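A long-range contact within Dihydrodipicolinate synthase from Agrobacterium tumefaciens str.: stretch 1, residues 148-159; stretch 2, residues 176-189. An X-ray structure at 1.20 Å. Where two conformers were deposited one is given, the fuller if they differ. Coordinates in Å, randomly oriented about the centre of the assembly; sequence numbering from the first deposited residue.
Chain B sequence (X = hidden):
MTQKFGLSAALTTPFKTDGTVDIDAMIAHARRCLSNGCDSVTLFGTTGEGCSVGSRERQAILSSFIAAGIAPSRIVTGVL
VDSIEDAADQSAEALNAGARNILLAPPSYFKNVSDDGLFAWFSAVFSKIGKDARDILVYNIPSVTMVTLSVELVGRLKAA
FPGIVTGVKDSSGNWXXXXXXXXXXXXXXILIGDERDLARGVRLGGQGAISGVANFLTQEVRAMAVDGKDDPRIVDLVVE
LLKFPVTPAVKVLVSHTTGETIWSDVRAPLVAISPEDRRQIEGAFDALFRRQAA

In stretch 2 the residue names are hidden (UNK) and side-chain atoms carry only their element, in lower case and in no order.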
# COMPACT_ATOMS: atom_id res chain seq x y z
N THR B 148 -12.19 -5.86 1.07
CA THR B 148 -13.49 -5.67 1.67
C THR B 148 -13.45 -6.09 3.12
O THR B 148 -12.87 -7.09 3.46
CB THR B 148 -14.53 -6.50 0.92
OG1 THR B 148 -14.61 -6.01 -0.44
CG2 THR B 148 -15.89 -6.41 1.56
N LEU B 149 -14.10 -5.30 3.97
CA LEU B 149 -14.34 -5.68 5.36
C LEU B 149 -15.77 -6.18 5.46
O LEU B 149 -16.73 -5.41 5.47
CB LEU B 149 -14.08 -4.50 6.29
CG LEU B 149 -12.74 -3.78 6.14
CD1 LEU B 149 -12.63 -2.64 7.14
CD2 LEU B 149 -11.58 -4.75 6.26
N SER B 150 -15.93 -7.48 5.51
CA SER B 150 -17.25 -8.08 5.52
C SER B 150 -18.01 -7.73 6.78
O SER B 150 -17.44 -7.41 7.82
CB SER B 150 -17.15 -9.59 5.38
OG SER B 150 -16.63 -10.15 6.57
N VAL B 151 -19.34 -7.83 6.70
CA VAL B 151 -20.17 -7.67 7.88
C VAL B 151 -19.75 -8.63 8.98
O VAL B 151 -19.66 -8.27 10.15
CB VAL B 151 -21.67 -7.83 7.53
CG1 VAL B 151 -22.53 -7.78 8.78
CG2 VAL B 151 -22.10 -6.74 6.51
N GLU B 152 -19.43 -9.86 8.59
CA GLU B 152 -19.01 -10.89 9.52
C GLU B 152 -17.69 -10.49 10.22
O GLU B 152 -17.55 -10.64 11.44
CB GLU B 152 -18.87 -12.21 8.77
CG GLU B 152 -20.21 -12.79 8.29
CD GLU B 152 -20.84 -12.20 6.98
OE1 GLU B 152 -20.30 -11.36 6.19
OE2 GLU B 152 -21.97 -12.65 6.70
N LEU B 153 -16.74 -9.97 9.45
CA LEU B 153 -15.48 -9.51 10.03
C LEU B 153 -15.72 -8.37 11.00
O LEU B 153 -15.15 -8.35 12.08
CB LEU B 153 -14.52 -9.08 8.92
CG LEU B 153 -13.20 -8.51 9.46
CD1 LEU B 153 -12.39 -9.52 10.29
CD2 LEU B 153 -12.37 -7.98 8.31
N VAL B 154 -16.54 -7.40 10.60
CA VAL B 154 -16.87 -6.28 11.51
C VAL B 154 -17.44 -6.84 12.82
O VAL B 154 -17.04 -6.40 13.88
CB VAL B 154 -17.82 -5.29 10.86
CG1 VAL B 154 -18.31 -4.29 11.86
CG2 VAL B 154 -17.14 -4.58 9.67
N GLY B 155 -18.30 -7.85 12.74
CA GLY B 155 -18.87 -8.46 13.96
C GLY B 155 -17.79 -9.10 14.82
O GLY B 155 -17.83 -8.98 16.02
N ARG B 156 -16.85 -9.81 14.21
CA ARG B 156 -15.75 -10.42 14.94
C ARG B 156 -14.91 -9.37 15.64
O ARG B 156 -14.47 -9.52 16.75
CB ARG B 156 -14.90 -11.34 14.06
CG ARG B 156 -15.66 -12.55 13.56
CD ARG B 156 -14.96 -13.24 12.42
NE ARG B 156 -13.71 -13.86 12.86
CZ ARG B 156 -12.85 -14.46 12.03
NH1 ARG B 156 -13.02 -14.41 10.72
NH2 ARG B 156 -11.79 -15.08 12.51
N LEU B 157 -14.63 -8.26 14.94
CA LEU B 157 -13.85 -7.18 15.51
C LEU B 157 -14.58 -6.51 16.67
O LEU B 157 -13.98 -6.22 17.70
CB LEU B 157 -13.49 -6.16 14.43
CG LEU B 157 -12.52 -6.67 13.36
CD1 LEU B 157 -12.44 -5.63 12.20
CD2 LEU B 157 -11.18 -6.98 13.92
N LYS B 158 -15.86 -6.22 16.47
CA LYS B 158 -16.66 -5.59 17.53
C LYS B 158 -16.72 -6.46 18.77
O LYS B 158 -16.60 -5.97 19.88
CB LYS B 158 -18.05 -5.32 16.99
CG LYS B 158 -18.95 -4.57 17.93
CD LYS B 158 -20.32 -4.34 17.33
CE LYS B 158 -21.31 -5.48 17.62
NZ LYS B 158 -22.60 -5.21 16.92
N ALA B 159 -16.92 -7.76 18.58
CA ALA B 159 -17.03 -8.70 19.71
C ALA B 159 -15.74 -8.78 20.48
O ALA B 159 -15.75 -8.82 21.71
CB ALA B 159 -17.45 -10.08 19.20
N UNK B 176 -26.63 -3.24 -0.01
CA UNK B 176 -26.90 -4.56 0.61
C UNK B 176 -25.97 -4.79 1.78
O UNK B 176 -26.32 -5.45 2.75
c UNK B 176 -26.79 -5.71 -0.41
o UNK B 176 -25.48 -6.09 -0.80
N UNK B 177 -24.74 -4.32 1.63
CA UNK B 177 -23.74 -4.41 2.69
C UNK B 177 -24.02 -3.38 3.79
O UNK B 177 -24.13 -3.71 4.97
n UNK B 177 -20.70 -3.14 3.69
n UNK B 177 -19.61 -4.89 4.33
c UNK B 177 -19.73 -3.58 4.47
c UNK B 177 -22.37 -4.16 2.06
c UNK B 177 -21.24 -4.23 3.03
c UNK B 177 -20.56 -5.32 3.45
N UNK B 178 -24.18 -2.12 3.40
CA UNK B 178 -24.41 -1.05 4.36
C UNK B 178 -25.62 -1.32 5.24
O UNK B 178 -25.59 -1.07 6.46
c UNK B 178 -24.58 0.29 3.65
c UNK B 178 -24.54 1.44 4.61
o UNK B 178 -23.55 0.43 2.67
N UNK B 179 -26.71 -1.79 4.63
CA UNK B 179 -27.92 -2.03 5.40
C UNK B 179 -27.72 -3.10 6.48
O UNK B 179 -28.30 -2.99 7.55
o UNK B 179 -30.48 -4.76 2.25
c UNK B 179 -29.10 -2.33 4.47
c UNK B 179 -29.17 -3.69 3.90
o UNK B 179 -31.46 -3.29 3.52
c UNK B 179 -30.48 -3.94 3.16
N UNK B 180 -26.92 -4.13 6.18
CA UNK B 180 -26.53 -5.16 7.16
C UNK B 180 -25.63 -4.59 8.24
O UNK B 180 -25.76 -4.96 9.40
n UNK B 180 -25.51 -9.21 5.78
c UNK B 180 -24.26 -9.66 5.86
c UNK B 180 -26.73 -7.12 5.62
c UNK B 180 -25.81 -6.31 6.48
c UNK B 180 -25.98 -8.18 4.86
n UNK B 180 -23.30 -9.19 5.08
n UNK B 180 -23.97 -10.60 6.75
N UNK B 181 -24.69 -3.70 7.86
CA UNK B 181 -23.90 -3.02 8.88
C UNK B 181 -24.80 -2.30 9.85
O UNK B 181 -24.55 -2.30 11.04
c UNK B 181 -20.87 -1.39 7.07
c UNK B 181 -22.88 -2.02 8.29
c UNK B 181 -21.68 -2.58 7.56
c UNK B 181 -20.84 -3.51 8.44
N UNK B 182 -25.84 -1.64 9.35
CA UNK B 182 -26.73 -0.92 10.24
C UNK B 182 -27.54 -1.86 11.13
O UNK B 182 -27.66 -1.62 12.33
c UNK B 182 -26.34 2.22 9.79
c UNK B 182 -27.62 0.04 9.43
c UNK B 182 -27.70 1.84 7.67
c UNK B 182 -26.84 1.18 8.76
N UNK B 183 -28.07 -2.95 10.57
CA UNK B 183 -28.86 -3.90 11.38
C UNK B 183 -28.06 -4.65 12.43
O UNK B 183 -28.54 -4.89 13.54
n UNK B 183 -32.62 -5.99 6.76
c UNK B 183 -32.19 -4.91 7.72
c UNK B 183 -29.52 -4.93 10.46
c UNK B 183 -31.08 -5.40 8.59
c UNK B 183 -30.61 -4.35 9.61
N UNK B 184 -26.87 -5.11 12.02
CA UNK B 184 -26.05 -5.94 12.87
C UNK B 184 -25.15 -5.13 13.76
O UNK B 184 -24.86 -5.57 14.86
c UNK B 184 -25.22 -6.91 12.05
c UNK B 184 -26.85 -8.80 11.98
o UNK B 184 -26.50 -9.22 13.11
o UNK B 184 -27.92 -9.11 11.42
c UNK B 184 -26.00 -7.84 11.20
N UNK B 185 -24.67 -3.96 13.27
CA UNK B 185 -23.61 -3.22 13.93
C UNK B 185 -23.91 -1.75 14.03
O UNK B 185 -23.02 -0.96 14.24
c UNK B 185 -21.70 -6.98 13.71
c UNK B 185 -21.74 -5.67 11.96
c UNK B 185 -21.98 -4.91 13.05
n UNK B 185 -21.94 -5.75 14.14
c UNK B 185 -22.28 -3.46 13.20
n UNK B 185 -21.56 -6.96 12.39
N UNK B 186 -25.19 -1.39 14.02
CA UNK B 186 -25.56 0.00 14.15
C UNK B 186 -25.42 0.58 15.54
O UNK B 186 -25.61 1.76 15.70
N UNK B 187 -24.99 -0.25 16.49
CA UNK B 187 -24.51 0.19 17.79
C UNK B 187 -23.17 0.91 17.69
O UNK B 187 -22.80 1.68 18.57
c UNK B 187 -24.47 -0.98 18.80
c UNK B 187 -23.65 -2.18 18.36
o UNK B 187 -22.98 -2.78 19.23
o UNK B 187 -23.71 -2.63 17.23
N UNK B 188 -22.44 0.66 16.61
CA UNK B 188 -21.19 1.35 16.31
C UNK B 188 -21.53 2.57 15.48
O UNK B 188 -22.64 2.77 15.04
c UNK B 188 -19.38 -0.62 17.60
c UNK B 188 -18.90 -1.62 15.28
c UNK B 188 -20.28 0.43 15.52
c UNK B 188 -19.89 -0.88 16.20
N UNK B 189 -20.51 3.39 15.24
CA UNK B 189 -20.64 4.56 14.35
C UNK B 189 -20.47 4.05 12.90
O UNK B 189 -19.35 3.81 12.44
c UNK B 189 -19.61 5.60 14.70
O HOH W 1 -20.34 -8.75 3.98
O HOH W 2 -21.13 -11.29 3.85

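Position 176 carries one carbon and one oxygen, a short hydroxyl that does not reach stretch 1; it is Ser176. At 177 a carbon leads to a five-membered ring of three carbons and two nitrogens, close to the carbonyl of Leu149. The ring composition identifies His177. Leu149 O lies at the ring edge, near its plane, and His177 NE2 donates to Leu149 O at 3.1 Å. Position 178 has a carbon bearing one oxygen and one carbon, and its CB points away from stretch 1: Thr178. Position 179, three carbons with two oxygens on the last, is out of reach: Glu179.

At 180, three carbons, a nitrogen and a carbon carrying two more nitrogens form a guanidinium that lies beside the carboxylate of Glu152 and under a methyl of Val151. This is Arg180; NH2 is 2.9 Å from Glu152 OE2 in a salt bridge, and Val151 CG2 packs over one face of the group. Position 181 has four carbons forked at the second, one branch close to both Val151 and Val154. It is Leu181, with CD2 4.0 Å from Val151 CG2 and also 4.0 Å from Val154 CG2. The same fork at 182 makes no contact and is Leu182. Four carbons in a row ending in nitrogen make 183 Lys183, likewise free of stretch 1. Position 184, three carbons and two terminal oxygens, grazes Val151; it is Glu184.

Position 185 again has a carbon and a ring of three carbons and two nitrogens, lodged among Val151, Val154, Gly155 and Lys158: His185. Its ND1 accepts from Lys158 NZ at 2.9 Å, its NE2 gives a weak hydrogen bond to Val151 O at 3.2 Å, and Val154 CG1 lies over the ring face, 4.1 Å from the centroid. Position 186 has no side-chain atoms and is Gly186; a CB here would clash with the carbonyl oxygen of Leu182. At 187 two carbons, the second with two oxygens, meet the Lys158 amine, giving Asp187 and a salt bridge of 2.8 Å between OD1 and Lys158 NZ. Four carbons forked at the second, against the Lys158 chain, make 188 Leu188. A lone carbon leaves 189 as Ala189, out of reach.

The helices run at 27° to each other, and side chains interlock between them. Val151 fits among His177, Arg180, Leu181 and His185, while His185 fills the reciprocal hollow. Gly155 allows this close approach: its CA is 3.2 Å from His185 CE1, and a CB would be tight against that atom. Salt bridges Glu152–Arg180 and Lys158–Asp187 flank this packing.

Stretch 2 176-189: SHTERLLKEHGDLA
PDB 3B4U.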